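Local coordinates for protein beta-L-arabinobiosidase (Bacteroides thetaiotaomicron, PDB 5MQR) that probably hydrolyses glycosidic linkages in plant pectin, joining a sialidase-like propeller and a glycoside hydrolase domain in one chain, at residues K260-F265 and E296-A301; D863-R868 and T900-V905; Y987-P992 and K1007-R1012. All coordinates share one frame; numbering follows the deposited sequence.

Contact 1 (K260-F265 and E296-A301); sequences KGYKAF and EPVLRA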
loop_
_atom_site.group_PDB
_atom_site.type_symbol
_atom_site.label_atom_id
_atom_site.label_comp_id
_atom_site.label_asym_id
_atom_site.label_seq_id
_atom_site.Cartn_x
_atom_site.Cartn_y
_atom_site.Cartn_z
ATOM N N LYS A 260 -31.134 27.601 -7.696
ATOM C CA LYS A 260 -31.259 26.620 -8.788
ATOM C C LYS A 260 -31.413 25.201 -8.243
ATOM O O LYS A 260 -30.787 24.819 -7.250
ATOM C CB LYS A 260 -30.055 26.689 -9.746
ATOM C CG LYS A 260 -30.089 27.893 -10.669
ATOM C CD LYS A 260 -28.703 28.493 -10.928
ATOM C CE LYS A 260 -28.803 29.822 -11.689
ATOM N NZ LYS A 260 -27.536 30.607 -11.643
ATOM N N GLY A 261 -32.234 24.424 -8.940
ATOM C CA GLY A 261 -32.624 23.077 -8.522
ATOM C C GLY A 261 -31.621 22.009 -8.885
ATOM O O GLY A 261 -31.951 21.053 -9.558
ATOM N N TYR A 262 -30.391 22.187 -8.425
ATOM C CA TYR A 262 -29.384 21.169 -8.502
ATOM C C TYR A 262 -29.799 20.152 -7.455
ATOM O O TYR A 262 -30.386 20.514 -6.428
ATOM C CB TYR A 262 -28.002 21.749 -8.210
ATOM C CG TYR A 262 -27.563 22.847 -9.168
ATOM C CD1 TYR A 262 -27.664 22.683 -10.564
ATOM C CD2 TYR A 262 -27.061 24.062 -8.693
ATOM C CE1 TYR A 262 -27.268 23.685 -11.445
ATOM C CE2 TYR A 262 -26.663 25.071 -9.575
ATOM C CZ TYR A 262 -26.760 24.869 -10.942
ATOM O OH TYR A 262 -26.360 25.862 -11.790
ATOM N N LYS A 263 -29.503 18.886 -7.709
ATOM C CA LYS A 263 -30.173 17.810 -6.989
ATOM C C LYS A 263 -29.274 17.017 -6.089
ATOM O O LYS A 263 -28.155 16.719 -6.461
ATOM C CB LYS A 263 -30.809 16.858 -7.986
ATOM C CG LYS A 263 -31.593 17.615 -9.025
ATOM C CD LYS A 263 -32.806 16.879 -9.533
ATOM C CE LYS A 263 -33.706 17.886 -10.237
ATOM N NZ LYS A 263 -34.779 17.156 -10.949
ATOM N N ALA A 264 -29.803 16.653 -4.921
ATOM C CA ALA A 264 -29.153 15.727 -3.997
ATOM C C ALA A 264 -27.777 16.225 -3.549
ATOM O O ALA A 264 -26.793 15.472 -3.547
ATOM C CB ALA A 264 -29.066 14.337 -4.622
ATOM N N PHE A 265 -27.729 17.511 -3.207
ATOM C CA PHE A 265 -26.543 18.152 -2.640
ATOM C C PHE A 265 -25.876 17.301 -1.562
ATOM O O PHE A 265 -26.532 16.751 -0.672
ATOM C CB PHE A 265 -26.950 19.507 -2.055
ATOM C CG PHE A 265 -25.852 20.238 -1.323
ATOM C CD1 PHE A 265 -25.592 19.974 0.019
ATOM C CD2 PHE A 265 -25.125 21.233 -1.964
ATOM C CE1 PHE A 265 -24.596 20.656 0.701
ATOM C CE2 PHE A 265 -24.119 21.939 -1.293
ATOM C CZ PHE A 265 -23.853 21.650 0.048
ATOM N N GLU A 296 -19.673 29.995 -9.335
ATOM C CA GLU A 296 -20.242 29.828 -10.669
ATOM C C GLU A 296 -19.082 29.823 -11.704
ATOM O O GLU A 296 -17.971 30.302 -11.406
ATOM C CB GLU A 296 -21.226 30.960 -10.968
ATOM C CG GLU A 296 -22.401 31.075 -9.980
ATOM C CD GLU A 296 -23.514 30.022 -10.165
ATOM O OE1 GLU A 296 -23.367 29.129 -11.037
ATOM O OE2 GLU A 296 -24.559 30.076 -9.452
ATOM N N PRO A 297 -19.287 29.233 -12.891
ATOM C CA PRO A 297 -20.481 28.442 -13.251
ATOM C C PRO A 297 -20.426 27.035 -12.609
ATOM O O PRO A 297 -19.334 26.526 -12.345
ATOM C CB PRO A 297 -20.356 28.347 -14.778
ATOM C CG PRO A 297 -18.842 28.355 -15.019
ATOM C CD PRO A 297 -18.156 28.922 -13.793
ATOM N N VAL A 298 -21.587 26.449 -12.313
ATOM C CA VAL A 298 -21.633 25.101 -11.764
ATOM C C VAL A 298 -21.661 24.131 -12.933
ATOM O O VAL A 298 -22.646 24.070 -13.666
ATOM C CB VAL A 298 -22.864 24.856 -10.861
ATOM C CG1 VAL A 298 -22.890 23.407 -10.385
ATOM C CG2 VAL A 298 -22.867 25.804 -9.665
ATOM N N LEU A 299 -20.591 23.365 -13.089
ATOM C CA LEU A 299 -20.467 22.429 -14.175
ATOM C C LEU A 299 -20.219 21.017 -13.668
ATOM O O LEU A 299 -19.830 20.808 -12.509
ATOM C CB LEU A 299 -19.319 22.855 -15.090
ATOM C CG LEU A 299 -19.421 24.253 -15.708
ATOM C CD1 LEU A 299 -18.161 24.545 -16.514
ATOM C CD2 LEU A 299 -20.677 24.438 -16.560
ATOM N N ARG A 300 -20.419 20.057 -14.574
ATOM C CA ARG A 300 -20.097 18.665 -14.327
ATOM C C ARG A 300 -18.638 18.573 -13.972
ATOM O O ARG A 300 -17.820 19.292 -14.519
ATOM C CB ARG A 300 -20.353 17.804 -15.557
ATOM C CG ARG A 300 -21.817 17.645 -15.943
ATOM C CD ARG A 300 -21.953 16.880 -17.253
ATOM N NE ARG A 300 -23.346 16.631 -17.679
ATOM C CZ ARG A 300 -24.012 15.467 -17.568
ATOM N NH1 ARG A 300 -23.473 14.375 -17.013
ATOM N NH2 ARG A 300 -25.265 15.389 -18.015
ATOM N N ALA A 301 -18.324 17.669 -13.061
ATOM C CA ALA A 301 -16.963 17.429 -12.629
ATOM C C ALA A 301 -16.243 16.734 -13.760
ATOM O O ALA A 301 -16.669 15.658 -14.201
ATOM C CB ALA A 301 -16.957 16.569 -11.379
#
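Tyr-262 and Val-298 mark where the two backbones come nearest, with their CA atoms 9.3 Å apart, too far for main-chain pairing. The setting is a four-stranded antiparallel sheet, consistent with a blade of the beta propeller: 260-265 is the loop leading into strand 266-269 at one side, and 296-301 runs into the short strand 299-300 at the other. Gly-261 centres an inverse gamma turn, closed by a weak bond from Tyr-262 N to Lys-260 O (2.9 Å), and a cis peptide precedes Pro-297. The Tyr-262 ring spans the gap. Val-298 comes in from the opposite direction and sets CG1 off-centre over one ring face, while the opposite face carries Lys-260 CB, 3.8 Å above the ring plane. The other valine branch, Val-298 CG2, lies 3.9 Å from Tyr-262 CE2. Leu-283 of strand 283-287 and Trp-279 touch both residues, continuing this apolar patch into the blade. At the exposed side Glu-296 bends at chi2 (-76°), which turns its carboxylate back toward Lys-260 in a long salt bridge, Lys-260 NZ to Glu-296 OE2 3.7 Å. The Tyr-262 hydroxyl oxygen lies against the valine branch carbon, OH to Val-298 CB 3.8 Å.

Contact 2 (D863-R868 and T900-V905); sequences DLWNTR and TKKYEV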
loop_
_atom_site.group_PDB
_atom_site.type_symbol
_atom_site.label_atom_id
_atom_site.label_comp_id
_atom_site.label_asym_id
_atom_site.label_seq_id
_atom_site.Cartn_x
_atom_site.Cartn_y
_atom_site.Cartn_z
ATOM N N ASP A 863 46.885 7.713 19.768
ATOM C CA ASP A 863 48.033 7.923 18.892
ATOM C C ASP A 863 47.696 8.510 17.526
ATOM O O ASP A 863 48.541 9.184 16.953
ATOM C CB ASP A 863 48.798 6.617 18.676
ATOM C CG ASP A 863 49.436 6.078 19.939
ATOM O OD1 ASP A 863 49.214 6.606 21.041
ATOM O OD2 ASP A 863 50.202 5.118 19.829
ATOM N N LEU A 864 46.510 8.233 16.967
ATOM C CA LEU A 864 46.173 8.724 15.614
ATOM C C LEU A 864 45.327 9.988 15.597
ATOM O O LEU A 864 45.282 10.688 14.585
ATOM C CB LEU A 864 45.539 7.624 14.772
ATOM C CG LEU A 864 46.411 6.373 14.607
ATOM C CD1 LEU A 864 45.733 5.422 13.632
ATOM C CD2 LEU A 864 47.826 6.687 14.143
ATOM N N TRP A 865 44.679 10.296 16.719
ATOM C CA TRP A 865 43.978 11.555 16.884
ATOM C C TRP A 865 45.008 12.683 16.942
ATOM O O TRP A 865 45.818 12.745 17.869
ATOM C CB TRP A 865 43.145 11.548 18.155
ATOM C CG TRP A 865 42.314 12.786 18.319
ATOM C CD1 TRP A 865 42.438 13.749 19.291
ATOM C CD2 TRP A 865 41.248 13.209 17.471
ATOM N NE1 TRP A 865 41.498 14.734 19.102
ATOM C CE2 TRP A 865 40.761 14.435 17.989
ATOM C CE3 TRP A 865 40.657 12.678 16.318
ATOM C CZ2 TRP A 865 39.698 15.126 17.399
ATOM C CZ3 TRP A 865 39.593 13.366 15.732
ATOM C CH2 TRP A 865 39.127 14.575 16.273
ATOM N N ASN A 866 44.987 13.546 15.932
ATOM C CA ASN A 866 45.883 14.717 15.861
ATOM C C ASN A 866 45.153 15.831 16.585
ATOM O O ASN A 866 44.091 16.244 16.137
ATOM C CB ASN A 866 46.142 15.071 14.386
ATOM C CG ASN A 866 47.014 16.289 14.201
ATOM O OD1 ASN A 866 46.822 17.312 14.853
ATOM N ND2 ASN A 866 47.954 16.198 13.276
ATOM N N THR A 867 45.703 16.294 17.707
ATOM C CA THR A 867 45.022 17.283 18.558
ATOM C C THR A 867 45.116 18.724 18.028
ATOM O O THR A 867 44.297 19.552 18.409
ATOM C CB THR A 867 45.539 17.249 20.022
ATOM O OG1 THR A 867 46.960 17.291 20.012
ATOM C CG2 THR A 867 45.081 15.978 20.750
ATOM N N ARG A 868 46.103 19.027 17.179
ATOM C CA ARG A 868 46.181 20.351 16.527
ATOM C C ARG A 868 45.038 20.488 15.510
ATOM O O ARG A 868 44.289 21.460 15.545
ATOM C CB ARG A 868 47.565 20.614 15.881
ATOM C CG ARG A 868 48.644 20.986 16.918
ATOM C CD ARG A 868 50.129 20.965 16.469
ATOM N NE ARG A 868 50.527 19.965 15.446
ATOM C CZ ARG A 868 50.510 18.621 15.573
ATOM N NH1 ARG A 868 50.057 18.020 16.680
ATOM N NH2 ARG A 868 50.929 17.851 14.562
ATOM N N THR A 900 32.327 10.863 23.068
ATOM C CA THR A 900 32.721 12.179 23.574
ATOM C C THR A 900 32.675 13.266 22.460
ATOM O O THR A 900 32.945 12.986 21.279
ATOM C CB THR A 900 34.116 12.135 24.237
ATOM O OG1 THR A 900 35.112 11.885 23.242
ATOM C CG2 THR A 900 34.187 11.033 25.351
ATOM N N LYS A 901 32.312 14.486 22.862
ATOM C CA LYS A 901 32.101 15.615 21.943
ATOM C C LYS A 901 33.305 15.989 21.099
ATOM O O LYS A 901 33.141 16.485 19.992
ATOM C CB LYS A 901 31.649 16.873 22.708
ATOM C CG LYS A 901 30.155 16.899 22.999
ATOM C CD LYS A 901 29.346 17.263 21.755
ATOM C CE LYS A 901 27.873 16.861 21.861
ATOM N NZ LYS A 901 27.208 17.564 22.995
ATOM N N LYS A 902 34.508 15.771 21.621
ATOM C CA LYS A 902 35.702 16.225 20.927
ATOM C C LYS A 902 35.929 15.607 19.546
ATOM O O LYS A 902 36.450 16.286 18.696
ATOM C CB LYS A 902 36.967 16.096 21.786
ATOM C CG LYS A 902 37.398 14.679 22.123
ATOM C CD LYS A 902 38.857 14.690 22.555
ATOM C CE LYS A 902 39.289 13.373 23.173
ATOM N NZ LYS A 902 40.724 13.137 22.858
ATOM N N TYR A 903 35.516 14.359 19.315
ATOM C CA TYR A 903 35.704 13.729 17.990
ATOM C C TYR A 903 34.738 14.265 16.926
ATOM O O TYR A 903 35.095 14.252 15.756
ATOM C CB TYR A 903 35.641 12.206 18.062
ATOM C CG TYR A 903 36.655 11.590 18.990
ATOM C CD1 TYR A 903 38.018 11.754 18.773
ATOM C CD2 TYR A 903 36.253 10.826 20.092
ATOM C CE1 TYR A 903 38.948 11.185 19.627
ATOM C CE2 TYR A 903 37.177 10.260 20.951
ATOM C CZ TYR A 903 38.524 10.438 20.715
ATOM O OH TYR A 903 39.449 9.882 21.588
ATOM N N GLU A 904 33.552 14.736 17.339
ATOM C CA GLU A 904 32.509 15.303 16.424
ATOM C C GLU A 904 33.071 16.287 15.416
ATOM O O GLU A 904 32.726 16.259 14.241
ATOM C CB GLU A 904 31.408 16.087 17.176
ATOM C CG GLU A 904 30.352 15.265 17.903
ATOM C CD GLU A 904 29.044 16.039 18.213
ATOM O OE1 GLU A 904 28.681 17.004 17.489
ATOM O OE2 GLU A 904 28.349 15.641 19.189
ATOM N N VAL A 905 33.914 17.178 15.905
ATOM C CA VAL A 905 34.386 18.296 15.113
ATOM C C VAL A 905 35.041 17.845 13.787
ATOM O O VAL A 905 34.960 18.570 12.816
ATOM C CB VAL A 905 35.310 19.194 15.956
ATOM C CG1 VAL A 905 36.646 18.524 16.168
ATOM C CG2 VAL A 905 35.504 20.552 15.310
#
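The indole of Trp-865 takes the edge of the Tyr-903 ring on one face, a T-shaped pair with centroids 4.9 Å apart (six-membered indole ring) and planes at 85°. Tyr-903 CD1 leads, 3.6 Å above the indole plane and off-centre; Tyr-903 CE1 beside it comes to 3.7 Å from Trp-865 CD2 at the ring fusion. Phe-872, from the strand paired with 865-866, makes a second edge-to-face contact with Trp-865 and also meets the Tyr-903 ring, extending the pair into an aromatic cluster. With CG anti to the backbone N (chi1 -175°), the indole extends from the short strand 865-866 toward the weakly bonded helical turn 901-904. Trp-865 CH2 lies 3.9 Å from Tyr-903 CA, and Trp-865 CZ2 lies 3.7 Å from Lys-902 O, which approaches obliquely. Lys-902 runs past the indole in the opposite direction, bringing NZ to 4.0 Å from Trp-865 CD1. The contact thus ties the end of helix 843-864 and its following hairpin to the later helical turn of the MGH1-like hydrolase domain. With neither hydrogen bond nor salt bridge between the segments, dispersion probably dominates, helped by the slightly positive C-H edge of the tyrosine facing the indole's pi cloud.

Contact 3 (Y987-P992 and K1007-R1012); sequences YHRGRP and KGDQER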
loop_
_atom_site.group_PDB
_atom_site.type_symbol
_atom_site.label_atom_id
_atom_site.label_comp_id
_atom_site.label_asym_id
_atom_site.label_seq_id
_atom_site.Cartn_x
_atom_site.Cartn_y
_atom_site.Cartn_z
ATOM N N TYR A 987 27.950 9.414 -14.084
ATOM C CA TYR A 987 27.517 9.563 -15.454
ATOM C C TYR A 987 28.731 9.938 -16.281
ATOM O O TYR A 987 29.684 10.557 -15.766
ATOM C CB TYR A 987 26.425 10.628 -15.593
ATOM C CG TYR A 987 25.110 10.185 -15.023
ATOM C CD1 TYR A 987 24.808 10.389 -13.684
ATOM C CD2 TYR A 987 24.163 9.564 -15.826
ATOM C CE1 TYR A 987 23.606 9.960 -13.147
ATOM C CE2 TYR A 987 22.943 9.134 -15.299
ATOM C CZ TYR A 987 22.673 9.339 -13.955
ATOM O OH TYR A 987 21.465 8.937 -13.418
ATOM N N HIS A 988 28.693 9.521 -17.537
ATOM C CA HIS A 988 29.779 9.705 -18.485
ATOM C C HIS A 988 29.121 9.666 -19.859
ATOM O O HIS A 988 28.392 8.728 -20.159
ATOM C CB HIS A 988 30.806 8.571 -18.317
ATOM C CG HIS A 988 31.986 8.663 -19.222
ATOM N ND1 HIS A 988 33.013 9.559 -19.016
ATOM C CD2 HIS A 988 32.333 7.943 -20.319
ATOM C CE1 HIS A 988 33.933 9.399 -19.955
ATOM N NE2 HIS A 988 33.552 8.412 -20.747
ATOM N N ARG A 989 29.332 10.708 -20.656
ATOM C CA ARG A 989 28.742 10.820 -21.998
ATOM C C ARG A 989 27.215 10.694 -21.961
ATOM O O ARG A 989 26.601 10.198 -22.918
ATOM C CB ARG A 989 29.375 9.787 -22.978
ATOM C CG ARG A 989 30.840 10.064 -23.263
ATOM C CD ARG A 989 31.478 9.057 -24.219
ATOM N NE ARG A 989 32.828 9.475 -24.588
ATOM C CZ ARG A 989 33.126 10.424 -25.476
ATOM N NH1 ARG A 989 32.175 11.068 -26.148
ATOM N NH2 ARG A 989 34.394 10.737 -25.703
ATOM N N GLY A 990 26.621 11.158 -20.866
ATOM C CA GLY A 990 25.188 11.136 -20.680
ATOM C C GLY A 990 24.554 9.860 -20.167
ATOM O O GLY A 990 23.329 9.794 -20.043
ATOM N N ARG A 991 25.366 8.862 -19.842
ATOM C CA ARG A 991 24.870 7.551 -19.444
ATOM C C ARG A 991 25.451 7.182 -18.105
ATOM O O ARG A 991 26.550 7.596 -17.795
ATOM C CB ARG A 991 25.308 6.492 -20.440
ATOM C CG ARG A 991 24.850 6.753 -21.855
ATOM C CD ARG A 991 25.213 5.604 -22.775
ATOM N NE ARG A 991 26.648 5.552 -23.076
ATOM C CZ ARG A 991 27.246 6.231 -24.044
ATOM N NH1 ARG A 991 26.570 7.076 -24.831
ATOM N NH2 ARG A 991 28.545 6.076 -24.230
ATOM N N PRO A 992 24.722 6.388 -17.316
ATOM C CA PRO A 992 25.279 5.944 -16.044
ATOM C C PRO A 992 26.621 5.263 -16.252
ATOM O O PRO A 992 26.833 4.580 -17.272
ATOM C CB PRO A 992 24.259 4.944 -15.508
ATOM C CG PRO A 992 23.004 5.144 -16.300
ATOM C CD PRO A 992 23.340 5.913 -17.539
ATOM N N LYS A 1007 40.249 8.454 -16.183
ATOM C CA LYS A 1007 40.761 7.638 -17.300
ATOM C C LYS A 1007 40.038 7.903 -18.627
ATOM O O LYS A 1007 40.259 7.188 -19.597
ATOM C CB LYS A 1007 40.669 6.155 -16.973
ATOM C CG LYS A 1007 41.438 5.764 -15.725
ATOM C CD LYS A 1007 42.931 5.796 -15.945
ATOM C CE LYS A 1007 43.639 5.236 -14.725
ATOM N NZ LYS A 1007 45.078 5.077 -14.972
ATOM N N GLY A 1008 39.194 8.929 -18.699
ATOM C CA GLY A 1008 38.486 9.206 -19.950
ATOM C C GLY A 1008 37.688 8.017 -20.485
ATOM O O GLY A 1008 36.916 7.382 -19.762
ATOM N N ASP A 1009 37.904 7.704 -21.756
ATOM C CA ASP A 1009 37.173 6.609 -22.412
ATOM C C ASP A 1009 37.912 5.258 -22.357
ATOM O O ASP A 1009 37.500 4.344 -23.034
ATOM C CB ASP A 1009 36.891 6.975 -23.868
ATOM C CG ASP A 1009 36.038 8.195 -23.990
ATOM O OD1 ASP A 1009 35.012 8.255 -23.310
ATOM O OD2 ASP A 1009 36.375 9.094 -24.783
ATOM N N GLN A 1010 38.972 5.140 -21.552
ATOM C CA GLN A 1010 39.730 3.884 -21.459
ATOM C C GLN A 1010 38.842 2.749 -20.923
ATOM O O GLN A 1010 38.070 2.913 -19.974
ATOM C CB GLN A 1010 40.967 4.031 -20.573
ATOM C CG GLN A 1010 42.025 4.987 -21.091
ATOM C CD GLN A 1010 43.143 5.245 -20.081
ATOM O OE1 GLN A 1010 43.668 4.321 -19.479
ATOM N NE2 GLN A 1010 43.523 6.503 -19.922
ATOM N N GLU A 1011 38.989 1.592 -21.548
ATOM C CA GLU A 1011 38.144 0.437 -21.269
ATOM C C GLU A 1011 38.231 -0.056 -19.831
ATOM O O GLU A 1011 37.226 -0.473 -19.254
ATOM C CB GLU A 1011 38.487 -0.714 -22.220
ATOM C CG GLU A 1011 37.490 -1.853 -22.105
ATOM C CD GLU A 1011 37.758 -3.015 -23.019
ATOM O OE1 GLU A 1011 38.639 -2.942 -23.907
ATOM O OE2 GLU A 1011 37.053 -4.028 -22.817
ATOM N N ARG A 1012 39.429 -0.054 -19.285
ATOM C CA ARG A 1012 39.661 -0.532 -17.917
ATOM C C ARG A 1012 38.693 0.005 -16.836
ATOM O O ARG A 1012 38.350 -0.722 -15.891
ATOM C CB ARG A 1012 41.090 -0.220 -17.482
ATOM C CG ARG A 1012 41.454 1.261 -17.491
ATOM C CD ARG A 1012 42.910 1.459 -17.058
ATOM N NE ARG A 1012 43.029 1.595 -15.609
ATOM C CZ ARG A 1012 44.177 1.634 -14.942
ATOM N NH1 ARG A 1012 45.357 1.515 -15.565
ATOM N NH2 ARG A 1012 44.154 1.806 -13.628
#
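His-988 and Arg-989 converge on Asp-1009 through different torsions: the histidine has CG anti to the backbone N (chi1 -179°), whereas the arginine keeps CG beside its N and runs extended from CG to NE. Arg-989 grips the carboxylate side-on: Arg-989 NE reaches Asp-1009 OD1 at 2.8 Å, almost straight at 177°, and NH2 reaches OD2 at 2.7 Å. The arginine meets both oxygens on their syn sides, somewhat out of the carboxylate plane. His-988 NE2 gives Asp-1009 OD1 a second bond, 3.0 Å and more bent at 153°, nearly along the C-O axis and from the other face of the carboxylate plane. Arg-989 CG lies over one face of the imidazole, 3.8 Å above its plane, and the Tyr-993 ring also meets His-988. With an alanine in place of His-988, Asp-1009 OD1 would probably lose the histidine's bond, leaving Arg-989 to hold it. Asp-1009 follows Gly-1008 in a type II' turn, and Gly-1008 O lies 3.6 Å from His-988 CE1. Across from it, His-988 and Arg-991 pair through both backbone bonds around a type I' turn, the hallmark of a tight two-residue beta hairpin.

How the contacts relate
The three contacts are separate and follow one another along the chain. Contact 1 lies in the region assigned to the propeller; contacts 2 and 3 both lie in the MGH1-like glycoside hydrolase part of the chain. Centre to centre, contact 1 is about 71 Å from contact 2 and about 61 Å from contact 3, while contacts 2 and 3 are about 39 Å apart, their nearest atoms about 28 Å. A bound HEPES molecule lies about 14 Å from Gly-1008 of contact 3, too far to touch that residue. None of the residues of the calcium site (Asp-452, Asp-454, Asp-457, Glu-597) or the sodium site (Gln-44, Glu-494, Asn-495) belongs to the three contacts.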